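Long-range contact in lysozyme, putative (Bacillus anthracis, PDB 2WAG), which probably hydrolyses the glycan strands of bacterial peptidoglycan as a family GH25 lysozyme, by a neighbouring-group mechanism thought to retain anomeric configuration: residues P102-E107 with V128-L133. Residues are numbered along the deposited sequence; the frame is centred on the assembly and turned at random.
Sequences PVIDVE and VMIEML
Pro102 lays its ring against Leu133 of helix 119-137: CB of Pro102 sits 3.8 Å from CD1 of Leu133, and the ring's CG faces CB of Leu133 at 4.1 Å. The ring and the leucyl branch pass one another heading opposite ways, and Phe89 of helix 82-92 touches both of them. Val103 turns its side chain away from the helix, onto Ile142 and Tyr144 of the next strand and Tyr73 of the previous one. Ile104 points back toward the helix and has the largest share of the contact. With CG1 anti to its own carbonyl carbon (chi1 -53°) and CD1 extended beyond it (chi2 167°), the longer branch reaches in between three helix residues. Its CD1 lies 3.8 Å from CB of Met129 and 4.0 Å from CG1 of Ile130, whose side chain it crosses at about a right angle; its CG1 is 4.1 Å from CD1 of Leu133. The Met129 chain bends at chi3, and its methyl CE comes to 4.0 Å from CD1 of Ile104, so Met129 meets Ile104 through both CB and CE. Here the inner face of helix 119-137 meets strand 103-106 in a beta-alpha-beta unit of the TIM-barrel-like GH25 fold: the helix runs back almost antiparallel to the strand, their local axes 166° apart and 10.1 Å at closest approach, before the chain enters the parallel neighbour 142-145. No hydrogen bond joins the two segments, and all five touching residues are buried. Farther along, Asp105 and Glu107 take no part in the helix packing; their side chains reach Tyr144, and OE2 of Glu107 accepts a hydrogen bond from the backbone N of Gly2 of the second subunit, a residue of the expression tag.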
loop_
_atom_site.group_PDB
_atom_site.type_symbol
_atom_site.label_atom_id
_atom_site.label_comp_id
_atom_site.label_asym_id
_atom_site.label_seq_id
_atom_site.Cartn_x
_atom_site.Cartn_y
_atom_site.Cartn_z
ATOM N N PRO A 102 21.476 -10.545 4.472
ATOM C CA PRO A 102 20.369 -10.085 5.310
ATOM C C PRO A 102 19.908 -8.690 4.928
ATOM O O PRO A 102 20.703 -7.870 4.448
ATOM C CB PRO A 102 20.969 -10.053 6.720
ATOM C CG PRO A 102 22.418 -10.121 6.560
ATOM C CD PRO A 102 22.766 -10.590 5.189
ATOM N N VAL A 103 18.622 -8.447 5.130
ATOM C CA VAL A 103 18.031 -7.146 4.905
ATOM C C VAL A 103 17.479 -6.541 6.202
ATOM O O VAL A 103 16.861 -7.225 6.952
ATOM C CB VAL A 103 16.875 -7.252 3.919
ATOM C CG1 VAL A 103 16.106 -5.956 3.778
ATOM C CG2 VAL A 103 17.337 -7.812 2.577
ATOM N N ILE A 104 17.744 -5.241 6.393
ATOM C CA ILE A 104 17.050 -4.497 7.438
ATOM C C ILE A 104 16.117 -3.504 6.746
ATOM O O ILE A 104 16.563 -2.702 5.921
ATOM C CB ILE A 104 18.005 -3.757 8.386
ATOM C CG1 ILE A 104 19.071 -4.702 8.961
ATOM C CG2 ILE A 104 17.189 -3.130 9.504
ATOM C CD1 ILE A 104 20.219 -3.968 9.637
ATOM N N ASP A 105 14.835 -3.585 7.104
ATOM C CA ASP A 105 13.776 -2.801 6.508
ATOM C C ASP A 105 13.485 -1.608 7.433
ATOM O O ASP A 105 13.065 -1.803 8.584
ATOM C CB ASP A 105 12.572 -3.743 6.336
ATOM C CG ASP A 105 11.332 -3.083 5.761
ATOM O OD1 ASP A 105 11.038 -1.899 6.087
ATOM O OD2 ASP A 105 10.626 -3.807 5.030
ATOM N N VAL A 106 13.765 -0.405 6.939
ATOM C CA VAL A 106 13.634 0.838 7.732
ATOM C C VAL A 106 12.541 1.697 7.094
ATOM O O VAL A 106 12.709 2.217 5.970
ATOM C CB VAL A 106 14.957 1.613 7.769
ATOM C CG1 VAL A 106 14.828 2.849 8.639
ATOM C CG2 VAL A 106 16.118 0.724 8.236
ATOM N N GLU A 107 11.419 1.847 7.798
ATOM C CA GLU A 107 10.304 2.630 7.242
ATOM C C GLU A 107 9.362 3.009 8.366
ATOM O O GLU A 107 9.429 2.454 9.467
ATOM C CB GLU A 107 9.543 1.859 6.151
ATOM C CG GLU A 107 8.832 0.622 6.627
ATOM C CD GLU A 107 8.257 -0.141 5.459
ATOM O OE1 GLU A 107 7.222 0.308 4.899
ATOM O OE2 GLU A 107 8.835 -1.180 5.066
ATOM N N VAL A 128 24.813 -0.531 14.798
ATOM C CA VAL A 128 25.092 -1.726 15.574
ATOM C C VAL A 128 24.510 -2.976 14.885
ATOM O O VAL A 128 25.167 -4.012 14.782
ATOM C CB VAL A 128 24.560 -1.613 17.011
ATOM C CG1 VAL A 128 24.622 -2.966 17.699
ATOM C CG2 VAL A 128 25.335 -0.534 17.778
ATOM N N MET A 129 23.262 -2.882 14.413
ATOM C CA MET A 129 22.654 -4.020 13.729
ATOM C C MET A 129 23.470 -4.446 12.512
ATOM O O MET A 129 23.713 -5.638 12.306
ATOM C CB MET A 129 21.264 -3.667 13.228
ATOM C CG MET A 129 20.219 -3.611 14.268
ATOM S SD MET A 129 18.563 -3.823 13.559
ATOM C CE MET A 129 18.613 -5.402 13.024
ATOM N N ILE A 130 23.829 -3.472 11.679
ATOM C CA ILE A 130 24.594 -3.767 10.475
ATOM C C ILE A 130 25.909 -4.465 10.849
ATOM O O ILE A 130 26.271 -5.491 10.252
ATOM C CB ILE A 130 24.861 -2.492 9.695
ATOM C CG1 ILE A 130 23.566 -1.915 9.128
ATOM C CG2 ILE A 130 25.898 -2.757 8.564
ATOM C CD1 ILE A 130 23.665 -0.452 8.788
ATOM N N GLU A 131 26.631 -3.918 11.834
ATOM C CA GLU A 131 27.903 -4.510 12.228
ATOM C C GLU A 131 27.721 -5.969 12.649
ATOM O O GLU A 131 28.474 -6.865 12.248
ATOM C CB GLU A 131 28.515 -3.703 13.374
ATOM C CG GLU A 131 29.902 -4.240 13.766
ATOM C CD GLU A 131 30.510 -3.494 14.905
ATOM O OE1 GLU A 131 30.722 -2.267 14.795
ATOM O OE2 GLU A 131 30.829 -4.156 15.910
ATOM N N MET A 132 26.704 -6.222 13.460
ATOM C CA MET A 132 26.499 -7.569 13.965
ATOM C C MET A 132 26.052 -8.550 12.884
ATOM O O MET A 132 26.502 -9.708 12.859
ATOM C CB MET A 132 25.497 -7.558 15.128
ATOM C CG MET A 132 26.039 -6.788 16.335
ATOM S SD MET A 132 24.876 -6.704 17.697
ATOM C CE MET A 132 24.723 -8.422 18.145
ATOM N N LEU A 133 25.162 -8.115 11.987
ATOM C CA LEU A 133 24.705 -9.006 10.920
ATOM C C LEU A 133 25.795 -9.262 9.890
ATOM O O LEU A 133 25.942 -10.382 9.406
ATOM C CB LEU A 133 23.473 -8.444 10.201
ATOM C CG LEU A 133 22.124 -8.602 10.918
ATOM C CD1 LEU A 133 20.969 -8.139 10.033
ATOM C CD2 LEU A 133 21.860 -9.959 11.493
#